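Local structure of tyrosine-protein phosphatase non-receptor type 18 (Homo sapiens, 2OC3) at residues 76-81 against 87-92; 93-98 against 124-129; 118-123 against 180-185; 42-47 against 70-75. The protein removes phosphate from tyrosine residues of proteins, including autophosphorylated tyrosine kinases, by hydrolysis in the catalytic domain that makes up this chain. All blocks are in the same frame, centred on the assembly; numbering follows the deposited sequence.

Contact 3 is the buried one, wholly apolar between its segments, and sets helix 116-125 against strand 175-184. Contact 2 lies at the surface and rests on one pair of rings, where the exit of that same helix meets the sheet edge strand 93-97. Contact 1 is partly buried and the polar one of the four, with a salt bridge, a backbone bond and bridging waters. From contact 3, Arg-121 bonds the backbone oxygens of Leu-81 and Ser-88; from contact 2, Glu-125 bonds Leu-81 N and Ser-80 OG. Contact 4, also partly buried and again aromatic, joins the end of helix 29-47 to the loop before strand 76-78. Contacts 3 and 4 do not touch.

Contact 1: residues 76-81 against 87-92; sequences RVILSL and HSDYIN
Asp-89 OD1 is gripped by both terminal nitrogens of Arg-76: NH2 at 3.0 Å makes the sound bond of the salt bridge, NH1 a weak one at 3.2 Å. The grip is uneven: OD1 lies in the guanidinium plane but is met from 60° above its own carboxylate plane, and OD2 receives a weak bond from NH1. Arg-76 CG sits between backbone N and carbonyl carbon (chi1 72°), and the chain extends to NE, carrying the guanidinium to Asp-89. Its NH2 also donates to water 1, which accepts from Ile-91 N and donates to Val-77 O (2.6 Å), linking the backbones. A leucine in place of Arg-76 would probably leave the Asp-89 carboxylate without this positive mate. Leu-79 N binds Asp-89 O nearly straight (2.9 Å, 172°). Residues 76-79 end the DxxRVxL motif that begins at Asp-73, and 89-92 are the DYIN motif, of classical tyrosine phosphatases. Val-77 bonds Gly-93 of strand 93-97 through the backbone; Arg-121 of helix 116-125 donates to Leu-81 O and Ser-88 O.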
loop_
_atom_site.group_PDB
_atom_site.type_symbol
_atom_site.label_atom_id
_atom_site.label_comp_id
_atom_site.label_asym_id
_atom_site.label_seq_id
_atom_site.Cartn_x
_atom_site.Cartn_y
_atom_site.Cartn_z
ATOM N N ARG A 76 -9.693 -10.055 0.492
ATOM C CA ARG A 76 -8.335 -10.565 0.637
ATOM C C ARG A 76 -7.760 -11.033 -0.685
ATOM O O ARG A 76 -8.463 -11.496 -1.573
ATOM C CB ARG A 76 -8.212 -11.692 1.678
ATOM C CG ARG A 76 -8.790 -13.009 1.277
ATOM C CD ARG A 76 -8.570 -14.031 2.382
ATOM N NE ARG A 76 -8.956 -15.387 2.002
ATOM C CZ ARG A 76 -8.125 -16.377 1.660
ATOM N NH1 ARG A 76 -8.637 -17.579 1.366
ATOM N NH2 ARG A 76 -6.801 -16.219 1.613
ATOM N N VAL A 77 -6.439 -10.956 -0.799
ATOM C CA VAL A 77 -5.720 -11.463 -1.968
ATOM C C VAL A 77 -5.637 -12.970 -1.845
ATOM O O VAL A 77 -5.078 -13.487 -0.898
ATOM C CB VAL A 77 -4.295 -10.855 -1.994
ATOM C CG1 VAL A 77 -3.479 -11.533 -3.112
ATOM C CG2 VAL A 77 -4.343 -9.370 -2.213
ATOM N N ILE A 78 -6.171 -13.686 -2.827
ATOM C CA ILE A 78 -6.128 -15.136 -2.864
ATOM C C ILE A 78 -5.039 -15.532 -3.847
ATOM O O ILE A 78 -5.126 -15.239 -5.038
ATOM C CB ILE A 78 -7.479 -15.730 -3.330
ATOM C CG1 ILE A 78 -8.621 -15.204 -2.487
ATOM C CG2 ILE A 78 -7.438 -17.261 -3.286
ATOM C CD1 ILE A 78 -8.684 -15.821 -1.178
ATOM N N LEU A 79 -3.992 -16.139 -3.336
ATOM C CA LEU A 79 -2.873 -16.574 -4.192
ATOM C C LEU A 79 -3.218 -17.929 -4.825
ATOM O O LEU A 79 -3.782 -18.831 -4.164
ATOM C CB LEU A 79 -1.583 -16.674 -3.384
ATOM C CG LEU A 79 -1.115 -15.332 -2.772
ATOM C CD1 LEU A 79 0.115 -15.528 -1.870
ATOM C CD2 LEU A 79 -0.876 -14.265 -3.870
ATOM N N SER A 80 -2.859 -18.096 -6.083
ATOM C CA SER A 80 -2.999 -19.344 -6.773
ATOM C C SER A 80 -1.673 -19.776 -7.379
ATOM O O SER A 80 -1.523 -20.929 -7.781
ATOM C CB SER A 80 -4.049 -19.248 -7.863
ATOM O OG SER A 80 -3.668 -18.429 -8.954
ATOM N N LEU A 81 -0.693 -18.871 -7.473
ATOM C CA LEU A 81 0.552 -19.237 -8.095
ATOM C C LEU A 81 1.232 -20.308 -7.244
ATOM O O LEU A 81 1.358 -20.205 -6.008
ATOM C CB LEU A 81 1.426 -17.977 -8.292
ATOM C CG LEU A 81 2.741 -18.159 -9.059
ATOM C CD1 LEU A 81 2.448 -18.424 -10.544
ATOM C CD2 LEU A 81 3.678 -16.968 -8.903
ATOM N N HIS A 87 1.490 -24.760 -2.370
ATOM C CA HIS A 87 1.517 -23.501 -1.631
ATOM C C HIS A 87 0.131 -23.004 -1.311
ATOM O O HIS A 87 -0.778 -23.087 -2.121
ATOM C CB HIS A 87 2.271 -22.435 -2.416
ATOM C CG HIS A 87 3.721 -22.763 -2.608
ATOM N ND1 HIS A 87 4.719 -22.138 -1.896
ATOM C CD2 HIS A 87 4.336 -23.663 -3.412
ATOM C CE1 HIS A 87 5.890 -22.635 -2.260
ATOM N NE2 HIS A 87 5.684 -23.566 -3.173
ATOM N N SER A 88 0.028 -22.454 -0.110
ATOM C CA SER A 88 -1.204 -21.895 0.457
ATOM C C SER A 88 -1.716 -20.667 -0.310
ATOM O O SER A 88 -0.941 -19.924 -0.934
ATOM C CB SER A 88 -0.896 -21.453 1.888
ATOM O OG SER A 88 -1.823 -20.533 2.442
ATOM N N ASP A 89 -3.016 -20.433 -0.251
ATOM C CA ASP A 89 -3.601 -19.238 -0.863
ATOM C C ASP A 89 -3.471 -17.940 -0.057
ATOM O O ASP A 89 -3.858 -16.892 -0.537
ATOM C CB ASP A 89 -5.054 -19.470 -1.263
ATOM C CG ASP A 89 -6.043 -19.482 -0.107
ATOM O OD1 ASP A 89 -5.763 -18.995 1.000
ATOM O OD2 ASP A 89 -7.196 -19.989 -0.314
ATOM N N TYR A 90 -2.879 -18.033 1.120
ATOM C CA TYR A 90 -2.972 -16.969 2.098
ATOM C C TYR A 90 -1.778 -15.994 2.070
ATOM O O TYR A 90 -0.621 -16.383 2.099
ATOM C CB TYR A 90 -3.134 -17.502 3.519
ATOM C CG TYR A 90 -3.275 -16.391 4.499
ATOM C CD1 TYR A 90 -4.502 -15.746 4.701
ATOM C CD2 TYR A 90 -2.177 -15.903 5.159
ATOM C CE1 TYR A 90 -4.653 -14.701 5.582
ATOM C CE2 TYR A 90 -2.324 -14.840 6.109
ATOM C CZ TYR A 90 -3.560 -14.242 6.296
ATOM O OH TYR A 90 -3.792 -13.194 7.163
ATOM N N ILE A 91 -2.134 -14.710 2.036
ATOM C CA ILE A 91 -1.188 -13.616 2.357
ATOM C C ILE A 91 -1.945 -12.543 3.100
ATOM O O ILE A 91 -3.140 -12.315 2.885
ATOM C CB ILE A 91 -0.477 -13.040 1.086
ATOM C CG1 ILE A 91 0.675 -12.102 1.516
ATOM C CG2 ILE A 91 -1.446 -12.333 0.181
ATOM C CD1 ILE A 91 1.709 -11.830 0.429
ATOM N N ASN A 92 -1.264 -11.880 4.026
ATOM C CA ASN A 92 -1.875 -10.755 4.707
ATOM C C ASN A 92 -1.877 -9.556 3.776
ATOM O O ASN A 92 -0.918 -8.776 3.720
ATOM C CB ASN A 92 -1.202 -10.452 6.048
ATOM C CG ASN A 92 -2.013 -9.506 6.892
ATOM O OD1 ASN A 92 -2.516 -8.514 6.396
ATOM N ND2 ASN A 92 -2.117 -9.805 8.193
HETATM O O HOH W 1 -5.148 -13.861 1.720
HETATM O O HOH W 2 -1.927 -21.216 -3.798
#

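Contact 2: residues 93-98 against 124-129; sequences GNFIRG and WEFGVK
Phe-95 and Phe-126 form a T-shaped aromatic pair, the whole contact between the two segments. The ring planes stand at 86°, centroids 5.3 Å apart, and the edge of Phe-95 is directed at a face of Phe-126. Phe-95 CZ does the touching, 3.7 Å from Phe-126 CE1 and displaced toward the rim of that ring. Both rings stand anti to their carbonyl carbons (chi1 -73° for Phe-95, -58° for Phe-126) and from there span the 11.0 Å between the two CA atoms. On the opposite face of Phe-126, Glu-125 CG lies 3.9 Å above the plane, over its centre, sandwiching the ring between an aromatic edge and an aliphatic chain. The backbone interactions belong to the helix end: Gly-127 N binds Trp-124 O at 3.1 Å and Val-128 N binds Val-123 O. With positive phi at Gly-127, this is a Schellman motif, Phe-126 sitting where the helix stops. The polar interactions lead outward, Glu-125 accepting from Leu-81 N and pairing with Ser-80 OG. Phe-95 lies on strand 93-97, one of the two outermost of the large mixed sheet, against Leu-103 and Ile-106 of strand 103-108, and Val-77 of strand 76-78 touches both phenylalanines.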
loop_
_atom_site.group_PDB
_atom_site.type_symbol
_atom_site.label_atom_id
_atom_site.label_comp_id
_atom_site.label_asym_id
_atom_site.label_seq_id
_atom_site.Cartn_x
_atom_site.Cartn_y
_atom_site.Cartn_z
ATOM N N GLY A 93 -2.941 -9.452 2.983
ATOM C CA GLY A 93 -3.085 -8.379 2.013
ATOM C C GLY A 93 -4.496 -8.338 1.484
ATOM O O GLY A 93 -5.226 -9.337 1.498
ATOM N N ASN A 94 -4.888 -7.146 1.030
ATOM C CA ASN A 94 -6.236 -6.893 0.511
ATOM C C ASN A 94 -6.167 -6.059 -0.757
ATOM O O ASN A 94 -5.324 -5.171 -0.882
ATOM C CB ASN A 94 -7.114 -6.136 1.513
ATOM C CG ASN A 94 -7.399 -6.943 2.739
ATOM O OD1 ASN A 94 -6.664 -6.887 3.723
ATOM N ND2 ASN A 94 -8.479 -7.721 2.699
ATOM N N PHE A 95 -7.080 -6.321 -1.689
ATOM C CA PHE A 95 -7.288 -5.445 -2.817
ATOM C C PHE A 95 -8.050 -4.211 -2.396
ATOM O O PHE A 95 -8.971 -4.303 -1.555
ATOM C CB PHE A 95 -8.079 -6.172 -3.909
ATOM C CG PHE A 95 -7.288 -7.209 -4.646
ATOM C CD1 PHE A 95 -6.334 -6.837 -5.559
ATOM C CD2 PHE A 95 -7.501 -8.579 -4.467
ATOM C CE1 PHE A 95 -5.606 -7.775 -6.296
ATOM C CE2 PHE A 95 -6.723 -9.530 -5.216
ATOM C CZ PHE A 95 -5.804 -9.104 -6.091
ATOM N N ILE A 96 -7.729 -3.087 -3.041
ATOM C CA ILE A 96 -8.426 -1.818 -2.909
ATOM C C ILE A 96 -8.812 -1.354 -4.329
ATOM O O ILE A 96 -7.991 -1.388 -5.246
ATOM C CB ILE A 96 -7.620 -0.751 -2.176
ATOM C CG1 ILE A 96 -7.249 -1.240 -0.753
ATOM C CG2 ILE A 96 -8.424 0.565 -2.113
ATOM C CD1 ILE A 96 -6.379 -0.215 0.077
ATOM N N ARG A 97 -10.093 -0.997 -4.489
ATOM C CA ARG A 97 -10.613 -0.503 -5.762
ATOM C C ARG A 97 -10.116 0.909 -6.076
ATOM O O ARG A 97 -9.971 1.737 -5.183
ATOM C CB ARG A 97 -12.130 -0.445 -5.686
ATOM C CG ARG A 97 -12.786 -1.785 -5.622
ATOM C CD ARG A 97 -14.297 -1.665 -5.618
ATOM N NE ARG A 97 -14.791 -1.259 -4.309
ATOM C CZ ARG A 97 -15.045 -2.080 -3.287
ATOM N NH1 ARG A 97 -14.850 -3.390 -3.388
ATOM N NH2 ARG A 97 -15.490 -1.581 -2.147
ATOM N N GLY A 98 -9.855 1.156 -7.355
ATOM C CA GLY A 98 -9.439 2.463 -7.822
ATOM C C GLY A 98 -10.572 3.254 -8.439
ATOM O O GLY A 98 -11.764 2.902 -8.343
ATOM N N TRP A 124 4.280 -11.465 -8.639
ATOM C CA TRP A 124 4.325 -12.143 -9.950
ATOM C C TRP A 124 2.918 -12.437 -10.489
ATOM O O TRP A 124 2.556 -12.167 -11.633
ATOM C CB TRP A 124 5.099 -13.441 -9.793
ATOM C CG TRP A 124 5.496 -14.046 -11.120
ATOM C CD1 TRP A 124 4.767 -14.927 -11.873
ATOM C CD2 TRP A 124 6.668 -13.733 -11.885
ATOM N NE1 TRP A 124 5.416 -15.196 -13.045
ATOM C CE2 TRP A 124 6.603 -14.517 -13.066
ATOM C CE3 TRP A 124 7.775 -12.915 -11.678
ATOM C CZ2 TRP A 124 7.580 -14.451 -14.050
ATOM C CZ3 TRP A 124 8.758 -12.884 -12.661
ATOM C CH2 TRP A 124 8.640 -13.647 -13.823
ATOM N N GLU A 125 2.102 -13.034 -9.637
ATOM C CA GLU A 125 0.773 -13.503 -10.083
ATOM C C GLU A 125 -0.073 -12.371 -10.657
ATOM O O GLU A 125 -0.756 -12.555 -11.685
ATOM C CB GLU A 125 0.010 -14.171 -8.930
ATOM C CG GLU A 125 -1.415 -14.590 -9.332
ATOM C CD GLU A 125 -2.079 -15.558 -8.362
ATOM O OE1 GLU A 125 -1.453 -15.981 -7.363
ATOM O OE2 GLU A 125 -3.259 -15.891 -8.666
ATOM N N PHE A 126 -0.045 -11.204 -10.015
ATOM C CA PHE A 126 -0.863 -10.078 -10.432
ATOM C C PHE A 126 -0.154 -9.107 -11.386
ATOM O O PHE A 126 -0.742 -8.096 -11.762
ATOM C CB PHE A 126 -1.492 -9.413 -9.179
ATOM C CG PHE A 126 -2.325 -10.393 -8.400
ATOM C CD1 PHE A 126 -3.547 -10.783 -8.895
ATOM C CD2 PHE A 126 -1.870 -10.991 -7.266
ATOM C CE1 PHE A 126 -4.307 -11.726 -8.225
ATOM C CE2 PHE A 126 -2.631 -11.914 -6.598
ATOM C CZ PHE A 126 -3.841 -12.285 -7.097
ATOM N N GLY A 127 1.062 -9.462 -11.821
ATOM C CA GLY A 127 1.745 -8.655 -12.836
ATOM C C GLY A 127 2.154 -7.282 -12.410
ATOM O O GLY A 127 2.247 -6.346 -13.220
ATOM N N VAL A 128 2.367 -7.146 -11.110
ATOM C CA VAL A 128 2.813 -5.873 -10.531
ATOM C C VAL A 128 4.079 -5.350 -11.195
ATOM O O VAL A 128 5.020 -6.119 -11.455
ATOM C CB VAL A 128 3.064 -6.085 -9.027
ATOM C CG1 VAL A 128 3.756 -4.857 -8.376
ATOM C CG2 VAL A 128 1.738 -6.398 -8.317
ATOM N N LYS A 129 4.051 -4.060 -11.532
ATOM C CA LYS A 129 5.163 -3.349 -12.154
ATOM C C LYS A 129 5.864 -2.428 -11.143
ATOM O O LYS A 129 7.066 -2.185 -11.266
ATOM C CB LYS A 129 4.636 -2.520 -13.322
ATOM C CG LYS A 129 4.090 -3.384 -14.460
ATOM C CD LYS A 129 3.437 -2.587 -15.575
#

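Contact 3: residues 118-123 against 180-185; sequences DFWRLV and LKVTFQ
Trp-120 reaches from helix 116-125 with the benzo end of its indole and meets Val-182 and Leu-180. The closest approach is Trp-120 CZ3 to Val-182 CG2, 3.5 Å, and both methyls take part, since Val-182 CG1 lies 4.1 Å from Trp-120 CE3. The valine comes at the ring obliquely. With CG1 anti to its backbone N (chi1 179°), its two methyls are spread along the indole. Leu-180 arrives differently: its CD1 lies in the indole plane at the ring edge, 4.0 Å from Trp-120 CH2. No hydrogen bond crosses between the segments; the contact is apolar throughout. Leu-180 and Val-182, two residues apart on strand 175-184, offer the same face of the large mixed sheet of the tyrosine phosphatase fold to this helix. Ile-163 of the neighbouring strand 161-170 touches both Trp-120 and Val-182. The indole NE1 turns to a weak bond with Tyr-148 O. Next along the helix, Arg-121 NH1 makes a salt bridge with Asp-118 OD1 (2.8 Å).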
loop_
_atom_site.group_PDB
_atom_site.type_symbol
_atom_site.label_atom_id
_atom_site.label_comp_id
_atom_site.label_asym_id
_atom_site.label_seq_id
_atom_site.Cartn_x
_atom_site.Cartn_y
_atom_site.Cartn_z
ATOM N N ASP A 118 5.874 -15.681 -0.431
ATOM C CA ASP A 118 4.487 -15.306 -0.706
ATOM C C ASP A 118 4.343 -13.892 -1.282
ATOM O O ASP A 118 3.525 -13.622 -2.163
ATOM C CB ASP A 118 3.640 -15.487 0.532
ATOM C CG ASP A 118 3.562 -16.943 0.994
ATOM O OD1 ASP A 118 3.693 -17.855 0.133
ATOM O OD2 ASP A 118 3.355 -17.136 2.221
ATOM N N PHE A 119 5.146 -12.969 -0.762
ATOM C CA PHE A 119 5.202 -11.623 -1.300
ATOM C C PHE A 119 5.551 -11.624 -2.793
ATOM O O PHE A 119 4.894 -10.975 -3.595
ATOM C CB PHE A 119 6.209 -10.784 -0.503
ATOM C CG PHE A 119 6.344 -9.400 -0.974
ATOM C CD1 PHE A 119 5.500 -8.413 -0.478
ATOM C CD2 PHE A 119 7.347 -9.042 -1.851
ATOM C CE1 PHE A 119 5.654 -7.084 -0.879
ATOM C CE2 PHE A 119 7.480 -7.739 -2.277
ATOM C CZ PHE A 119 6.622 -6.766 -1.800
ATOM N N TRP A 120 6.564 -12.402 -3.169
ATOM C CA TRP A 120 6.910 -12.478 -4.619
ATOM C C TRP A 120 5.863 -13.224 -5.437
ATOM O O TRP A 120 5.597 -12.862 -6.565
ATOM C CB TRP A 120 8.325 -13.015 -4.826
ATOM C CG TRP A 120 9.359 -11.982 -4.470
ATOM C CD1 TRP A 120 10.228 -12.009 -3.419
ATOM C CD2 TRP A 120 9.579 -10.741 -5.147
ATOM N NE1 TRP A 120 10.963 -10.854 -3.400
ATOM C CE2 TRP A 120 10.618 -10.069 -4.456
ATOM C CE3 TRP A 120 9.032 -10.138 -6.272
ATOM C CZ2 TRP A 120 11.096 -8.808 -4.860
ATOM C CZ3 TRP A 120 9.537 -8.897 -6.683
ATOM C CH2 TRP A 120 10.537 -8.254 -5.953
ATOM N N ARG A 121 5.210 -14.243 -4.864
ATOM C CA ARG A 121 4.079 -14.862 -5.571
ATOM C C ARG A 121 2.981 -13.837 -5.891
ATOM O O ARG A 121 2.382 -13.829 -6.981
ATOM C CB ARG A 121 3.475 -15.992 -4.726
ATOM C CG ARG A 121 4.321 -17.262 -4.622
ATOM C CD ARG A 121 3.822 -18.203 -3.481
ATOM N NE ARG A 121 2.517 -18.730 -3.786
ATOM C CZ ARG A 121 1.556 -19.041 -2.904
ATOM N NH1 ARG A 121 1.691 -18.892 -1.587
ATOM N NH2 ARG A 121 0.455 -19.549 -3.392
ATOM N N LEU A 122 2.718 -12.957 -4.918
ATOM C CA LEU A 122 1.733 -11.881 -5.085
ATOM C C LEU A 122 2.173 -10.973 -6.232
ATOM O O LEU A 122 1.406 -10.747 -7.175
ATOM C CB LEU A 122 1.559 -11.090 -3.771
ATOM C CG LEU A 122 0.613 -9.893 -3.734
ATOM C CD1 LEU A 122 0.275 -9.572 -2.272
ATOM C CD2 LEU A 122 1.219 -8.653 -4.360
ATOM N N VAL A 123 3.416 -10.474 -6.157
ATOM C CA VAL A 123 3.902 -9.542 -7.166
ATOM C C VAL A 123 3.845 -10.211 -8.559
ATOM O O VAL A 123 3.405 -9.611 -9.542
ATOM C CB VAL A 123 5.323 -9.098 -6.800
ATOM C CG1 VAL A 123 5.981 -8.374 -7.983
ATOM C CG2 VAL A 123 5.288 -8.241 -5.541
ATOM N N LEU A 180 14.674 -3.527 -10.319
ATOM C CA LEU A 180 14.920 -4.905 -10.015
ATOM C C LEU A 180 14.643 -5.748 -11.244
ATOM O O LEU A 180 13.768 -5.414 -12.045
ATOM C CB LEU A 180 13.966 -5.377 -8.909
ATOM C CG LEU A 180 14.016 -4.600 -7.610
ATOM C CD1 LEU A 180 12.972 -5.146 -6.573
ATOM C CD2 LEU A 180 15.424 -4.692 -7.014
ATOM N N LYS A 181 15.372 -6.856 -11.347
ATOM C CA LYS A 181 15.086 -7.925 -12.310
ATOM C C LYS A 181 14.616 -9.082 -11.456
ATOM O O LYS A 181 15.337 -9.495 -10.541
ATOM C CB LYS A 181 16.322 -8.342 -13.131
ATOM C CG LYS A 181 16.066 -9.608 -13.972
ATOM C CD LYS A 181 17.127 -9.853 -15.036
ATOM C CE LYS A 181 18.454 -9.991 -14.407
ATOM N NZ LYS A 181 19.483 -10.489 -15.414
ATOM N N VAL A 182 13.415 -9.590 -11.737
ATOM C CA VAL A 182 12.812 -10.693 -10.965
ATOM C C VAL A 182 12.672 -11.860 -11.956
ATOM O O VAL A 182 12.041 -11.721 -13.016
ATOM C CB VAL A 182 11.457 -10.305 -10.406
ATOM C CG1 VAL A 182 10.876 -11.472 -9.657
ATOM C CG2 VAL A 182 11.592 -9.041 -9.551
ATOM N N THR A 183 13.276 -13.005 -11.627
ATOM C CA THR A 183 13.299 -14.180 -12.488
ATOM C C THR A 183 12.590 -15.330 -11.799
ATOM O O THR A 183 12.912 -15.656 -10.647
ATOM C CB THR A 183 14.721 -14.553 -12.921
ATOM O OG1 THR A 183 15.277 -13.418 -13.610
ATOM C CG2 THR A 183 14.714 -15.788 -13.825
ATOM N N PHE A 184 11.658 -15.931 -12.515
ATOM C CA PHE A 184 10.839 -17.059 -11.997
ATOM C C PHE A 184 10.507 -17.949 -13.188
ATOM O O PHE A 184 9.965 -17.456 -14.194
ATOM C CB PHE A 184 9.554 -16.485 -11.387
ATOM C CG PHE A 184 8.515 -17.525 -10.997
ATOM C CD1 PHE A 184 8.712 -18.301 -9.875
ATOM C CD2 PHE A 184 7.389 -17.738 -11.768
ATOM C CE1 PHE A 184 7.760 -19.243 -9.492
ATOM C CE2 PHE A 184 6.436 -18.689 -11.405
ATOM C CZ PHE A 184 6.629 -19.430 -10.259
ATOM N N GLN A 185 10.766 -19.261 -13.070
ATOM C CA GLN A 185 10.336 -20.244 -14.101
ATOM C C GLN A 185 10.738 -19.786 -15.507
ATOM O O GLN A 185 9.947 -19.824 -16.447
ATOM C CB GLN A 185 8.831 -20.514 -14.049
ATOM C CG GLN A 185 8.425 -21.249 -12.793
ATOM C CD GLN A 185 6.963 -21.667 -12.741
ATOM O OE1 GLN A 185 6.098 -21.122 -13.442
ATOM N NE2 GLN A 185 6.677 -22.622 -11.859
#

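Contact 4: residues 42-47 against 70-75; sequences AAWKAD and LPYDQT
Trp-44, its indole anti to the backbone N (chi1 166°), and Tyr-72, its ring opposite the carbonyl carbon (chi1 -63°), bring their rings together although the nearest CA pair, Lys-45 to Tyr-72, is 9.7 Å apart. The result is an edge-to-face pair: the six-membered ring of Trp-44 turns its edge to a face of Tyr-72, planes at 76° and centroids 5.3 Å apart. Trp-44 CZ3 comes within 3.7 Å of Tyr-72 CE2. Beside them, the methylenes of Lys-45 cross the phenol end, CD lying 3.7 Å from Tyr-72 OH. An alanine in place of Tyr-72 would probably leave the indole edge without its facing ring and the Lys-45 methylenes without their support. The side chain of Tyr-72 is about 8 Å from that of Cys-237, which by similarity binds substrate, so the pair probably lies beside that region. The contact joins the end of helix 29-47 to the loop before strand 76-78. Cys-50 touches both aromatics, and Thr-75 is bonded through its backbone to Phe-95 of strand 93-97.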
loop_
_atom_site.group_PDB
_atom_site.type_symbol
_atom_site.label_atom_id
_atom_site.label_comp_id
_atom_site.label_asym_id
_atom_site.label_seq_id
_atom_site.Cartn_x
_atom_site.Cartn_y
_atom_site.Cartn_z
ATOM N N ALA A 42 -15.923 1.461 12.573
ATOM C CA ALA A 42 -16.164 0.493 13.677
ATOM C C ALA A 42 -17.577 -0.068 13.601
ATOM O O ALA A 42 -17.787 -1.268 13.794
ATOM C CB ALA A 42 -15.920 1.165 15.061
ATOM N N ALA A 43 -18.563 0.794 13.309
ATOM C CA ALA A 43 -19.956 0.337 13.155
ATOM C C ALA A 43 -20.085 -0.629 11.995
ATOM O O ALA A 43 -20.769 -1.636 12.069
ATOM C CB ALA A 43 -20.859 1.516 12.968
ATOM N N TRP A 44 -19.345 -0.379 10.924
ATOM C CA TRP A 44 -19.388 -1.272 9.778
ATOM C C TRP A 44 -18.731 -2.630 10.098
ATOM O O TRP A 44 -19.177 -3.723 9.714
ATOM C CB TRP A 44 -18.683 -0.612 8.564
ATOM C CG TRP A 44 -18.412 -1.615 7.471
ATOM C CD1 TRP A 44 -19.296 -2.042 6.505
ATOM C CD2 TRP A 44 -17.203 -2.350 7.259
ATOM N NE1 TRP A 44 -18.701 -2.986 5.712
ATOM C CE2 TRP A 44 -17.420 -3.200 6.144
ATOM C CE3 TRP A 44 -15.940 -2.349 7.862
ATOM C CZ2 TRP A 44 -16.421 -4.032 5.639
ATOM C CZ3 TRP A 44 -14.953 -3.183 7.355
ATOM C CH2 TRP A 44 -15.211 -4.033 6.267
ATOM N N LYS A 45 -17.627 -2.606 10.815
ATOM C CA LYS A 45 -17.035 -3.863 11.227
ATOM C C LYS A 45 -18.044 -4.705 12.006
ATOM O O LYS A 45 -18.071 -5.933 11.893
ATOM C CB LYS A 45 -15.800 -3.656 12.101
ATOM C CG LYS A 45 -14.587 -3.143 11.347
ATOM C CD LYS A 45 -13.444 -2.721 12.307
ATOM C CE LYS A 45 -12.974 -3.776 13.274
ATOM N NZ LYS A 45 -11.805 -3.232 14.091
ATOM N N ALA A 46 -18.825 -4.024 12.843
ATOM C CA ALA A 46 -19.737 -4.733 13.745
ATOM C C ALA A 46 -20.953 -5.245 13.041
ATOM O O ALA A 46 -21.448 -6.328 13.385
ATOM C CB ALA A 46 -20.131 -3.810 14.864
ATOM N N ASP A 47 -21.487 -4.466 12.096
ATOM C CA ASP A 47 -22.778 -4.801 11.473
ATOM C C ASP A 47 -22.751 -5.147 9.998
ATOM O O ASP A 47 -23.739 -5.637 9.448
ATOM C CB ASP A 47 -23.713 -3.623 11.607
ATOM C CG ASP A 47 -24.141 -3.376 13.031
ATOM O OD1 ASP A 47 -23.998 -4.267 13.907
ATOM O OD2 ASP A 47 -24.650 -2.264 13.251
ATOM N N LEU A 70 -5.523 -8.370 10.660
ATOM C CA LEU A 70 -5.902 -9.488 9.806
ATOM C C LEU A 70 -6.644 -8.979 8.584
ATOM O O LEU A 70 -7.499 -8.117 8.719
ATOM C CB LEU A 70 -6.830 -10.419 10.590
ATOM C CG LEU A 70 -6.266 -11.006 11.897
ATOM C CD1 LEU A 70 -7.368 -11.784 12.649
ATOM C CD2 LEU A 70 -5.062 -11.833 11.624
ATOM N N PRO A 71 -6.385 -9.554 7.420
ATOM C CA PRO A 71 -7.041 -9.056 6.223
ATOM C C PRO A 71 -8.518 -9.432 6.251
ATOM O O PRO A 71 -8.897 -10.529 6.657
ATOM C CB PRO A 71 -6.316 -9.830 5.096
ATOM C CG PRO A 71 -5.939 -11.119 5.728
ATOM C CD PRO A 71 -5.541 -10.731 7.124
ATOM N N TYR A 72 -9.369 -8.543 5.780
ATOM C CA TYR A 72 -10.793 -8.892 5.722
ATOM C C TYR A 72 -10.966 -9.932 4.644
ATOM O O TYR A 72 -10.406 -9.829 3.560
ATOM C CB TYR A 72 -11.613 -7.676 5.336
ATOM C CG TYR A 72 -11.536 -6.539 6.355
ATOM C CD1 TYR A 72 -11.584 -6.831 7.712
ATOM C CD2 TYR A 72 -11.445 -5.192 5.970
ATOM C CE1 TYR A 72 -11.551 -5.840 8.675
ATOM C CE2 TYR A 72 -11.415 -4.178 6.972
ATOM C CZ TYR A 72 -11.482 -4.541 8.305
ATOM O OH TYR A 72 -11.417 -3.603 9.369
ATOM N N ASP A 73 -11.731 -10.970 4.934
ATOM C CA ASP A 73 -11.979 -12.015 3.931
ATOM C C ASP A 73 -12.574 -11.478 2.640
ATOM O O ASP A 73 -12.362 -12.044 1.579
ATOM C CB ASP A 73 -12.980 -13.031 4.500
ATOM C CG ASP A 73 -12.448 -13.800 5.723
ATOM O OD1 ASP A 73 -11.290 -14.299 5.668
ATOM O OD2 ASP A 73 -13.186 -13.939 6.738
ATOM N N GLN A 74 -13.395 -10.446 2.748
ATOM C CA GLN A 74 -14.203 -9.981 1.621
ATOM C C GLN A 74 -13.393 -9.461 0.429
ATOM O O GLN A 74 -13.878 -9.438 -0.705
ATOM C CB GLN A 74 -15.167 -8.903 2.091
ATOM C CG GLN A 74 -16.277 -9.398 3.009
ATOM C CD GLN A 74 -15.821 -9.907 4.331
ATOM O OE1 GLN A 74 -14.888 -9.393 4.965
ATOM N NE2 GLN A 74 -16.547 -10.962 4.825
ATOM N N THR A 75 -12.186 -8.980 0.708
ATOM C CA THR A 75 -11.330 -8.320 -0.267
ATOM C C THR A 75 -9.910 -8.941 -0.210
ATOM O O THR A 75 -8.992 -8.382 -0.807
ATOM C CB THR A 75 -11.212 -6.821 0.059
ATOM O OG1 THR A 75 -10.708 -6.696 1.391
ATOM C CG2 THR A 75 -12.556 -6.087 -0.103
#